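Local coordinates for Lin1840 protein (Listeria innocua serovar 6a, PDB 4ZO9) that probably hydrolyses terminal non-reducing beta-D-glucosyl units with release of beta-D-glucose, as a family 3 glycoside hydrolase, at residues A273-I278 against M302-Y307; V234-N239 against G265-A270; K191-Y196 against W251-V256; G58-S63 against L86-D91. The protein carries 2 engineered substitutions. One frame throughout, in Å; residues are numbered along the deposited sequence.

Interaction 1: residues A273-I278 against M302-Y307. With BGC (beta-D-glucopyranose), chain C.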
# COMPACT_ATOMS: atom_id res chain seq x y z
N ALA A 273 -22.04 -11.14 1.66
CA ALA A 273 -21.54 -9.92 2.22
C ALA A 273 -22.45 -9.27 3.31
O ALA A 273 -21.96 -8.52 4.18
CB ALA A 273 -21.29 -8.94 1.09
N VAL A 274 -23.77 -9.57 3.25
CA VAL A 274 -24.70 -9.07 4.26
C VAL A 274 -24.36 -9.67 5.64
O VAL A 274 -24.17 -8.93 6.61
CB VAL A 274 -26.19 -9.30 3.89
CG1 VAL A 274 -27.11 -9.06 5.09
CG2 VAL A 274 -26.59 -8.43 2.73
N ALA A 275 -24.24 -11.00 5.70
CA ALA A 275 -23.90 -11.73 6.95
C ALA A 275 -22.46 -11.42 7.37
O ALA A 275 -22.16 -11.34 8.52
CB ALA A 275 -24.03 -13.23 6.76
N GLU A 276 -21.58 -11.27 6.41
CA GLU A 276 -20.13 -11.05 6.68
C GLU A 276 -19.85 -9.74 7.41
O GLU A 276 -18.77 -9.59 7.99
CB GLU A 276 -19.34 -11.13 5.36
CG GLU A 276 -19.33 -12.56 4.83
CD GLU A 276 -18.83 -12.75 3.43
OE1 GLU A 276 -18.26 -11.81 2.84
OE2 GLU A 276 -18.92 -13.91 2.94
N VAL A 277 -20.82 -8.80 7.44
CA VAL A 277 -20.56 -7.53 8.18
C VAL A 277 -20.34 -7.84 9.67
O VAL A 277 -19.70 -7.01 10.38
CB VAL A 277 -21.62 -6.45 8.08
CG1 VAL A 277 -21.91 -6.08 6.62
CG2 VAL A 277 -22.87 -6.85 8.83
N ILE A 278 -20.86 -9.00 10.10
CA ILE A 278 -20.61 -9.52 11.45
C ILE A 278 -19.12 -9.85 11.62
O ILE A 278 -18.41 -9.27 12.50
CB ILE A 278 -21.51 -10.73 11.74
CG1 ILE A 278 -22.95 -10.27 11.75
CG2 ILE A 278 -21.14 -11.45 13.05
CD1 ILE A 278 -23.91 -11.40 11.41
N MET A 302 -27.58 -12.01 -1.31
CA MET A 302 -27.13 -13.17 -2.05
C MET A 302 -26.71 -14.33 -1.14
O MET A 302 -25.63 -14.29 -0.52
CB MET A 302 -25.97 -12.81 -2.97
CG MET A 302 -25.42 -13.96 -3.81
SD MET A 302 -24.00 -13.49 -4.81
CE MET A 302 -24.74 -12.48 -6.06
N MET A 303 -27.58 -15.36 -1.08
CA MET A 303 -27.29 -16.64 -0.40
C MET A 303 -26.97 -16.64 1.11
O MET A 303 -26.39 -17.55 1.63
CB MET A 303 -26.20 -17.37 -1.15
CG MET A 303 -26.71 -18.29 -2.23
SD MET A 303 -27.84 -19.59 -1.65
CE MET A 303 -26.69 -20.85 -1.12
N THR A 304 -27.37 -15.58 1.84
CA THR A 304 -27.41 -15.67 3.32
C THR A 304 -28.82 -15.31 3.79
O THR A 304 -29.64 -14.92 2.99
CB THR A 304 -26.34 -14.80 4.02
OG1 THR A 304 -26.25 -13.52 3.40
CG2 THR A 304 -24.98 -15.48 3.95
N THR A 305 -29.08 -15.43 5.08
CA THR A 305 -30.43 -15.44 5.56
C THR A 305 -30.74 -14.33 6.54
O THR A 305 -31.70 -14.47 7.30
CB THR A 305 -30.66 -16.74 6.32
OG1 THR A 305 -29.70 -16.81 7.34
CG2 THR A 305 -30.47 -17.92 5.43
N CYS A 306 -29.95 -13.26 6.58
CA CYS A 306 -30.20 -12.25 7.60
C CYS A 306 -31.57 -11.67 7.39
O CYS A 306 -32.35 -11.63 8.32
CB CYS A 306 -29.13 -11.16 7.61
SG CYS A 306 -27.54 -11.91 7.89
N TYR A 307 -31.86 -11.27 6.14
CA TYR A 307 -33.16 -10.71 5.84
C TYR A 307 -34.33 -11.64 6.13
O TYR A 307 -35.30 -11.25 6.84
CB TYR A 307 -33.25 -10.28 4.37
CG TYR A 307 -32.54 -8.97 4.04
CD1 TYR A 307 -31.89 -8.19 5.04
CD2 TYR A 307 -32.53 -8.50 2.75
CE1 TYR A 307 -31.27 -6.97 4.73
CE2 TYR A 307 -31.91 -7.29 2.43
CZ TYR A 307 -31.27 -6.54 3.43
OH TYR A 307 -30.68 -5.37 3.10
C2 BGC C . -17.92 -13.11 -6.48
C3 BGC C . -18.69 -12.06 -7.27
C4 BGC C . -19.80 -12.78 -8.01
C5 BGC C . -20.89 -13.12 -6.99
C6 BGC C . -21.89 -14.11 -7.59
C1 BGC C . -18.90 -13.96 -5.61
O2 BGC C . -16.92 -12.51 -5.66
O3 BGC C . -17.85 -11.39 -8.21
O4 BGC C . -20.28 -11.96 -9.01
O5 BGC C . -20.31 -13.58 -5.68
O6 BGC C . -21.19 -15.34 -7.74
O HOH W 1 -25.24 -11.73 1.75
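Val274 and Ala275 of the short helix 273-279 pack against Thr304 and Cys306. These two residues lie on the loop and helix that follow strand 301-302, the last strand of the TIM-barrel-type domain. The contact is small and mostly apolar. Val274 turns its CG1 branch anti to the backbone N (chi1 167°). This carries CG1 over Cys306, 3.9 Å from its CB. The Cys306 thiol lies against Ala275, with SG 3.8 Å from Ala275 CA. Ala275 CB also meets the methyl of Thr304, at 3.7 Å from CG2. Ala275 thus meets a sulfur and a methyl, on two different sides.

Thr304 divides its two branches. CG2 takes the apolar contact, while OG1 faces a bridging water and is also hydrogen-bonded to Glu301. The water accepts from Val274 N at 3.0 Å and gives a proton to Thr304 OG1 at 2.6 Å. Its link to Met302 O is weak. The first turn of the helix is thus joined to the loop through solvent.

The Met302 side chain runs to the sugar site instead. Its chain is extended as far as SD and bends at the last torsion (chi3 -72°). SD and CE lie beside the hydroxymethyl group of the bound glucose, with Met302 SD 3.5 Å from glucose C6.

Interaction 2: residues V234-N239 against G265-A270. Engineered in segment 265-270: Ala270 (natural residue Asp). With BGC (beta-D-glucopyranose), chain C.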
# COMPACT_ATOMS: atom_id res chain seq x y z
N VAL A 234 -26.31 -2.86 -9.54
CA VAL A 234 -25.00 -2.69 -8.93
C VAL A 234 -24.80 -3.72 -7.85
O VAL A 234 -25.72 -4.00 -7.10
CB VAL A 234 -24.84 -1.26 -8.31
CG1 VAL A 234 -23.49 -1.08 -7.62
CG2 VAL A 234 -25.00 -0.21 -9.39
N MET A 235 -23.60 -4.26 -7.73
CA MET A 235 -23.29 -5.23 -6.63
C MET A 235 -22.33 -4.59 -5.58
O MET A 235 -21.40 -3.86 -5.96
CB MET A 235 -22.73 -6.56 -7.21
CG MET A 235 -22.38 -7.60 -6.15
SD MET A 235 -21.40 -8.98 -6.77
CE MET A 235 -22.64 -9.75 -7.86
N THR A 236 -22.57 -4.86 -4.28
CA THR A 236 -21.74 -4.29 -3.23
C THR A 236 -20.40 -5.02 -3.23
O THR A 236 -20.29 -6.15 -3.81
CB THR A 236 -22.36 -4.47 -1.83
OG1 THR A 236 -22.37 -5.87 -1.48
CG2 THR A 236 -23.77 -3.92 -1.74
N ALA A 237 -19.40 -4.40 -2.59
CA ALA A 237 -18.12 -5.00 -2.41
C ALA A 237 -17.90 -5.66 -0.99
O ALA A 237 -18.51 -5.26 0.00
CB ALA A 237 -17.08 -3.91 -2.64
N PHE A 238 -17.02 -6.67 -0.93
CA PHE A 238 -16.57 -7.32 0.29
C PHE A 238 -15.85 -6.48 1.35
O PHE A 238 -16.04 -6.74 2.56
CB PHE A 238 -15.69 -8.49 -0.04
CG PHE A 238 -16.43 -9.62 -0.70
CD1 PHE A 238 -17.47 -10.27 -0.06
CD2 PHE A 238 -16.13 -9.99 -2.00
CE1 PHE A 238 -18.13 -11.31 -0.66
CE2 PHE A 238 -16.79 -11.06 -2.60
CZ PHE A 238 -17.78 -11.70 -1.94
N ASN A 239 -15.04 -5.53 0.87
CA ASN A 239 -14.15 -4.67 1.66
C ASN A 239 -14.86 -3.59 2.44
O ASN A 239 -15.96 -3.17 2.06
CB ASN A 239 -13.13 -3.96 0.75
CG ASN A 239 -13.79 -3.29 -0.48
OD1 ASN A 239 -14.26 -3.99 -1.41
ND2 ASN A 239 -13.81 -1.96 -0.50
N GLY A 265 -31.80 1.35 -9.49
CA GLY A 265 -32.00 -0.10 -9.67
C GLY A 265 -31.71 -0.90 -8.40
O GLY A 265 -31.41 -0.33 -7.33
N VAL A 266 -31.77 -2.23 -8.57
CA VAL A 266 -31.45 -3.25 -7.55
C VAL A 266 -29.98 -3.17 -7.13
O VAL A 266 -29.06 -3.17 -7.97
CB VAL A 266 -31.80 -4.67 -8.06
CG1 VAL A 266 -31.35 -5.74 -7.07
CG2 VAL A 266 -33.30 -4.81 -8.27
N LEU A 267 -29.77 -3.03 -5.83
CA LEU A 267 -28.44 -3.16 -5.20
C LEU A 267 -28.48 -4.55 -4.62
O LEU A 267 -29.30 -4.81 -3.76
CB LEU A 267 -28.18 -2.08 -4.14
CG LEU A 267 -26.84 -2.06 -3.39
CD1 LEU A 267 -25.72 -1.96 -4.40
CD2 LEU A 267 -26.83 -0.91 -2.40
N ILE A 268 -27.64 -5.45 -5.17
CA ILE A 268 -27.51 -6.86 -4.72
C ILE A 268 -26.22 -6.98 -3.98
O ILE A 268 -25.23 -6.35 -4.35
CB ILE A 268 -27.46 -7.85 -5.93
CG1 ILE A 268 -27.46 -9.28 -5.43
CG2 ILE A 268 -26.23 -7.61 -6.85
CD1 ILE A 268 -27.56 -10.34 -6.51
N SER A 269 -26.21 -7.79 -2.94
CA SER A 269 -25.01 -7.98 -2.14
C SER A 269 -24.07 -8.85 -2.87
O SER A 269 -24.48 -9.69 -3.62
CB SER A 269 -25.35 -8.65 -0.79
OG SER A 269 -25.43 -10.06 -0.86
N ALA A 270 -22.77 -8.69 -2.65
CA ALA A 270 -21.88 -9.76 -3.08
C ALA A 270 -22.22 -10.98 -2.23
O ALA A 270 -22.83 -10.88 -1.18
CB ALA A 270 -20.43 -9.43 -2.90
C2 BGC C . -17.92 -13.11 -6.48
C3 BGC C . -18.69 -12.06 -7.27
C4 BGC C . -19.80 -12.78 -8.01
C5 BGC C . -20.89 -13.12 -6.99
C6 BGC C . -21.89 -14.11 -7.59
C1 BGC C . -18.90 -13.96 -5.61
O2 BGC C . -16.92 -12.51 -5.66
O3 BGC C . -17.85 -11.39 -8.21
O4 BGC C . -20.28 -11.96 -9.01
O5 BGC C . -20.31 -13.58 -5.68
O6 BGC C . -21.19 -15.34 -7.74
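Met235 and Ile268 sit side by side on one face of two adjacent parallel strands, with Met235 CB 3.7 Å from Ile268 CG2. On the other face Leu267 lies aslant Val234, with its CD1 close to the Val234 carbonyl and against the Thr236 methyl. The backbones are zipped by three parallel-sheet bonds. Val234 N binds Val266 O, Ile268 N binds Val234 O, and Thr236 N binds Ile268 O.

Further along, a side chain replaces the backbone acceptor. Ala270 N donates to Thr236 OG1 at 3.1 Å (159°), and this hydroxyl is also bonded to Thr247. Thr236 O is buried here without a polar partner; Ala270 CB lies 3.4 Å from it.

Ala270 is engineered; the natural residue is Asp. Its CB stands over one face of the Phe238 ring, 3.9 Å from the ring centroid, in a CH-pi contact displaced toward the CZ side. Glucose O2 meets the same ring at its edge, 3.4 Å from Phe238 CE2. Met235, with CG anti to the backbone N (chi1 180°), runs past Ala270 until its CE reaches glucose O4. Strand ends that gather round a bound sugar in this way mark the C-terminal mouth of a TIM-barrel-type domain.

Interaction 3: residues K191-Y196 against W251-V256. With BGC (beta-D-glucopyranose), chain C.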
# COMPACT_ATOMS: atom_id res chain seq x y z
N LYS A 191 -19.95 -4.15 -10.77
CA LYS A 191 -19.42 -4.66 -9.48
C LYS A 191 -17.95 -4.22 -9.37
O LYS A 191 -17.37 -3.78 -10.37
CB LYS A 191 -19.64 -6.18 -9.33
CG LYS A 191 -18.70 -7.06 -10.12
CD LYS A 191 -19.24 -8.46 -10.32
CE LYS A 191 -18.12 -9.39 -10.75
NZ LYS A 191 -18.59 -10.74 -11.04
N HIS A 192 -17.34 -4.22 -8.20
CA HIS A 192 -17.94 -4.43 -6.88
C HIS A 192 -17.96 -3.07 -6.20
O HIS A 192 -16.90 -2.50 -6.00
CB HIS A 192 -17.03 -5.37 -6.06
CG HIS A 192 -16.85 -6.71 -6.71
ND1 HIS A 192 -15.89 -6.95 -7.66
CD2 HIS A 192 -17.52 -7.88 -6.54
CE1 HIS A 192 -16.00 -8.20 -8.10
NE2 HIS A 192 -16.97 -8.79 -7.41
N PHE A 193 -19.13 -2.53 -5.85
CA PHE A 193 -19.17 -1.11 -5.28
C PHE A 193 -18.71 -1.08 -3.81
O PHE A 193 -19.41 -1.63 -2.95
CB PHE A 193 -20.60 -0.54 -5.38
CG PHE A 193 -20.67 0.98 -5.49
CD1 PHE A 193 -20.18 1.62 -6.62
CD2 PHE A 193 -21.21 1.74 -4.47
CE1 PHE A 193 -20.20 3.00 -6.74
CE2 PHE A 193 -21.27 3.10 -4.58
CZ PHE A 193 -20.73 3.74 -5.71
N ALA A 194 -17.56 -0.50 -3.44
CA ALA A 194 -16.58 0.17 -4.29
C ALA A 194 -15.15 -0.05 -3.78
O ALA A 194 -14.94 -0.30 -2.59
CB ALA A 194 -16.88 1.67 -4.32
N ALA A 195 -14.19 0.11 -4.70
CA ALA A 195 -12.73 0.21 -4.40
C ALA A 195 -12.08 -1.10 -3.90
O ALA A 195 -11.09 -1.07 -3.23
CB ALA A 195 -12.44 1.33 -3.40
N TYR A 196 -12.65 -2.21 -4.30
CA TYR A 196 -12.28 -3.56 -3.84
C TYR A 196 -10.85 -3.92 -4.26
O TYR A 196 -10.14 -4.64 -3.53
CB TYR A 196 -13.36 -4.57 -4.45
CG TYR A 196 -13.22 -6.03 -4.24
CD1 TYR A 196 -12.70 -6.58 -3.09
CD2 TYR A 196 -13.76 -6.92 -5.14
CE1 TYR A 196 -12.63 -7.95 -2.89
CE2 TYR A 196 -13.71 -8.28 -4.95
CZ TYR A 196 -13.12 -8.79 -3.84
OH TYR A 196 -13.01 -10.13 -3.65
N TRP A 251 -23.61 6.02 3.82
CA TRP A 251 -23.04 7.12 3.03
C TRP A 251 -22.73 6.68 1.58
O TRP A 251 -23.16 7.29 0.60
CB TRP A 251 -21.76 7.67 3.70
CG TRP A 251 -21.06 8.62 2.79
CD1 TRP A 251 -21.44 9.92 2.51
CD2 TRP A 251 -19.94 8.34 1.96
NE1 TRP A 251 -20.59 10.46 1.57
CE2 TRP A 251 -19.66 9.51 1.22
CE3 TRP A 251 -19.10 7.25 1.82
CZ2 TRP A 251 -18.59 9.59 0.32
CZ3 TRP A 251 -18.04 7.32 0.93
CH2 TRP A 251 -17.78 8.50 0.19
N LEU A 252 -22.01 5.58 1.47
CA LEU A 252 -21.63 5.05 0.17
C LEU A 252 -22.75 4.71 -0.74
O LEU A 252 -22.69 5.01 -1.93
CB LEU A 252 -20.75 3.77 0.34
CG LEU A 252 -20.15 3.17 -0.94
CD1 LEU A 252 -19.13 4.08 -1.64
CD2 LEU A 252 -19.48 1.81 -0.57
N ASN A 253 -23.70 3.93 -0.24
CA ASN A 253 -24.74 3.39 -1.08
C ASN A 253 -25.98 4.27 -1.19
O ASN A 253 -26.70 4.19 -2.20
CB ASN A 253 -25.19 2.02 -0.55
CG ASN A 253 -24.09 0.96 -0.59
OD1 ASN A 253 -23.22 0.99 -1.46
ND2 ASN A 253 -24.14 0.01 0.36
N ARG A 254 -26.33 5.02 -0.14
CA ARG A 254 -27.50 5.92 -0.23
C ARG A 254 -27.07 7.27 -0.78
O ARG A 254 -27.57 7.72 -1.81
CB ARG A 254 -28.14 6.16 1.12
CG ARG A 254 -28.75 4.99 1.74
CD ARG A 254 -30.09 4.72 1.06
NE ARG A 254 -30.82 3.65 1.77
CZ ARG A 254 -31.95 3.09 1.35
NH1 ARG A 254 -32.51 3.51 0.24
NH2 ARG A 254 -32.51 2.11 2.03
N ASP A 255 -26.11 7.91 -0.11
CA ASP A 255 -25.69 9.29 -0.48
C ASP A 255 -25.00 9.35 -1.82
O ASP A 255 -25.36 10.17 -2.66
CB ASP A 255 -24.80 9.92 0.62
CG ASP A 255 -25.53 10.11 1.97
OD1 ASP A 255 -26.72 9.94 2.09
OD2 ASP A 255 -24.88 10.41 2.95
N VAL A 256 -23.97 8.52 -2.02
CA VAL A 256 -23.20 8.50 -3.28
C VAL A 256 -23.96 7.74 -4.43
O VAL A 256 -24.28 8.27 -5.48
CB VAL A 256 -21.77 7.94 -3.05
CG1 VAL A 256 -20.96 7.92 -4.33
CG2 VAL A 256 -21.01 8.71 -1.96
C2 BGC C . -17.92 -13.11 -6.48
C3 BGC C . -18.69 -12.06 -7.27
C4 BGC C . -19.80 -12.78 -8.01
C5 BGC C . -20.89 -13.12 -6.99
C6 BGC C . -21.89 -14.11 -7.59
C1 BGC C . -18.90 -13.96 -5.61
O2 BGC C . -16.92 -12.51 -5.66
O3 BGC C . -17.85 -11.39 -8.21
O4 BGC C . -20.28 -11.96 -9.01
O5 BGC C . -20.31 -13.58 -5.68
O6 BGC C . -21.19 -15.34 -7.74
O HOH W 2 -22.08 -1.36 -1.97
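Phe193 meets helix 250-260 with the edge of its ring, and this is the tight part of the contact. CG lies anti to the backbone N (chi1 -152°), which sends the ring out from the strand to the helix. Phe193 CE2 is 3.8 Å from Leu252 CD1 and 3.6 Å from Leu252 O. Phe193 and Leu252 interleave, each reaching toward the other's backbone. Leu252 O and Asn253 OD1 both lie in the ring plane at its edge, and Ala194 CB stands over one ring face.

The margins are looser. Val256 CG1 stays 4.4 Å from Phe193 CZ. On the Asn253 side a water lies 2.9 Å from Phe193 O and 2.7 Å from Asn253 OD1. The amide nitrogen of Asn253 is hydrogen-bonded to Ala246 O. The helix itself has a wider pi-type turn, closed by the hydrogen bond from Val256 N to Trp251 O.

The peptides before His192 and Ala194 are both cis. Lys191 and His192 turn to the sugar while Phe193 points to the helix. Lys191 NZ donates to glucose O3 and O4, and His192 NE2 shares a hydrogen bond with O3. This strand-to-helix packing, with sugar-binding side chains at the strand end, is that of the glucose-binding barrel domain of family 3 glycosidases.

Interaction 4: residues G58-S63 against L86-D91. With BGC (beta-D-glucopyranose), chain C.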
# COMPACT_ATOMS: atom_id res chain seq x y z
N GLY A 58 -36.90 -14.17 -4.28
CA GLY A 58 -36.86 -13.19 -5.34
C GLY A 58 -36.05 -13.62 -6.52
O GLY A 58 -36.38 -13.28 -7.65
N SER A 59 -34.98 -14.37 -6.28
CA SER A 59 -34.05 -14.57 -7.36
C SER A 59 -33.27 -15.87 -7.26
O SER A 59 -33.00 -16.36 -6.17
CB SER A 59 -33.11 -13.33 -7.41
OG SER A 59 -32.15 -13.42 -8.42
N VAL A 60 -32.86 -16.36 -8.43
CA VAL A 60 -31.96 -17.48 -8.60
C VAL A 60 -30.62 -17.04 -9.12
O VAL A 60 -30.57 -16.23 -10.02
CB VAL A 60 -32.46 -18.48 -9.63
CG1 VAL A 60 -31.46 -19.64 -9.77
CG2 VAL A 60 -33.85 -18.97 -9.24
N LEU A 61 -29.55 -17.65 -8.58
CA LEU A 61 -28.13 -17.34 -8.87
C LEU A 61 -27.45 -18.56 -9.41
O LEU A 61 -27.35 -19.54 -8.74
CB LEU A 61 -27.41 -17.01 -7.55
CG LEU A 61 -25.89 -16.95 -7.52
CD1 LEU A 61 -25.40 -15.58 -7.86
CD2 LEU A 61 -25.35 -17.29 -6.15
N GLY A 62 -26.90 -18.46 -10.61
CA GLY A 62 -26.11 -19.55 -11.16
C GLY A 62 -26.92 -20.77 -11.60
O GLY A 62 -26.52 -21.90 -11.36
N SER A 63 -28.03 -20.57 -12.29
CA SER A 63 -28.71 -21.69 -13.00
C SER A 63 -27.70 -22.45 -13.90
O SER A 63 -26.78 -21.84 -14.42
CB SER A 63 -29.84 -21.16 -13.86
OG SER A 63 -30.44 -22.23 -14.64
N LEU A 86 -39.40 -15.54 -10.97
CA LEU A 86 -38.00 -15.38 -10.50
C LEU A 86 -37.18 -14.68 -11.53
O LEU A 86 -37.42 -14.86 -12.73
CB LEU A 86 -37.33 -16.73 -10.30
CG LEU A 86 -37.96 -17.53 -9.18
CD1 LEU A 86 -37.78 -19.01 -9.41
CD2 LEU A 86 -37.37 -17.06 -7.86
N VAL A 87 -36.22 -13.88 -11.06
CA VAL A 87 -35.16 -13.36 -11.94
C VAL A 87 -33.91 -14.26 -11.74
O VAL A 87 -33.53 -14.60 -10.60
CB VAL A 87 -34.88 -11.85 -11.73
CG1 VAL A 87 -34.49 -11.57 -10.29
CG2 VAL A 87 -33.82 -11.37 -12.70
N PHE A 88 -33.37 -14.73 -12.89
CA PHE A 88 -32.16 -15.54 -12.99
C PHE A 88 -30.91 -14.73 -13.31
O PHE A 88 -30.84 -14.05 -14.35
CB PHE A 88 -32.33 -16.59 -14.04
CG PHE A 88 -33.31 -17.66 -13.62
CD1 PHE A 88 -34.67 -17.37 -13.54
CD2 PHE A 88 -32.87 -18.90 -13.29
CE1 PHE A 88 -35.56 -18.35 -13.12
CE2 PHE A 88 -33.77 -19.89 -12.87
CZ PHE A 88 -35.10 -19.60 -12.78
N MET A 89 -29.92 -14.84 -12.43
CA MET A 89 -28.65 -14.09 -12.58
C MET A 89 -27.43 -15.01 -12.70
O MET A 89 -27.46 -16.18 -12.23
CB MET A 89 -28.48 -13.11 -11.42
CG MET A 89 -29.73 -12.29 -11.08
SD MET A 89 -29.25 -10.81 -10.16
CE MET A 89 -30.90 -10.29 -9.69
N ALA A 90 -26.39 -14.54 -13.39
CA ALA A 90 -25.17 -15.36 -13.51
C ALA A 90 -23.89 -14.55 -13.73
O ALA A 90 -23.91 -13.43 -14.19
CB ALA A 90 -25.33 -16.34 -14.65
N ASP A 91 -22.78 -15.20 -13.50
CA ASP A 91 -21.45 -14.67 -13.83
C ASP A 91 -21.06 -14.96 -15.31
O ASP A 91 -20.60 -16.04 -15.63
CB ASP A 91 -20.42 -15.29 -12.87
CG ASP A 91 -20.59 -14.79 -11.44
OD1 ASP A 91 -20.47 -13.58 -11.25
OD2 ASP A 91 -20.78 -15.58 -10.50
C2 BGC C . -17.92 -13.11 -6.48
C3 BGC C . -18.69 -12.06 -7.27
C4 BGC C . -19.80 -12.78 -8.01
C5 BGC C . -20.89 -13.12 -6.99
C6 BGC C . -21.89 -14.11 -7.59
C1 BGC C . -18.90 -13.96 -5.61
O2 BGC C . -16.92 -12.51 -5.66
O3 BGC C . -17.85 -11.39 -8.21
O4 BGC C . -20.28 -11.96 -9.01
O5 BGC C . -20.31 -13.58 -5.68
O6 BGC C . -21.19 -15.34 -7.74
O HOH W 3 -29.00 -18.13 -13.43
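Ser59 OG and Val60 N both donate to Val87 O, so one carbonyl takes two bonds. Ser59 OG lies opposite the backbone N (chi1 179°), which carries it to the neighbouring strand. It comes in at 2.8 Å from Val87 O, from above the carbonyl plane. Val60 N is only slightly tilted from that plane, at 2.9 Å. The hydroxyl is also bonded to Gln24. Two further backbone bonds follow, Met89 N to Val60 O and Gly62 N to Met89 O. At the start of the pair, the bond from Val87 N to Gly58 O is weak. At the far end a water bridges Ser63 N and Met89 O.

Asp91 continues the second strand into the sugar site. Its OD1 accepts from glucose O4 at 2.8 Å, and OD2 lies 2.8 Å from O6.

The packing splits by face. Val60 and Phe88 leave their strands in the same direction, as neighbours. Val60 CB sits over the Phe88 ring, 4.0 Å from its centroid, toward the CD2-CE2 rim. Ser63 CB meets the ring edge. Val60 CG2 also touches Leu86 CD1, at 3.9 Å. On the other face the extended Met89 chain brings CE to 3.6 Å from Ser59 OG, and Leu61 CD1 approaches glucose C6.

The strands are the two ends of a beta-alpha-beta unit. Helix 66-79 packs on Leu86 and Phe88, while strands 23-25 and 133-134 flank the pair in the barrel sheet.

Interaction 4 comes first along the chain. It closes a short loop round helix 66-79 and is complete before the others begin. Interaction 3 opens at 191-196, and interaction 2 opens inside its loop at 234-239. Interaction 3 closes at 251-256 and interaction 2 only at 265-270, so these two cross. They share neighbouring strands 187-193 and 233-236. Interaction 1 follows in series, closing the loop from 273-278 to 302-307. A probable hydrogen bond between Met302 N and Ser269 OG joins interactions 1 and 2. Met302 CE against Leu61 CD1 brings the last strand back to an early one. Each has a residue touching the bound glucose; interactions 1 and 3 also tie strands or loops to outer helices.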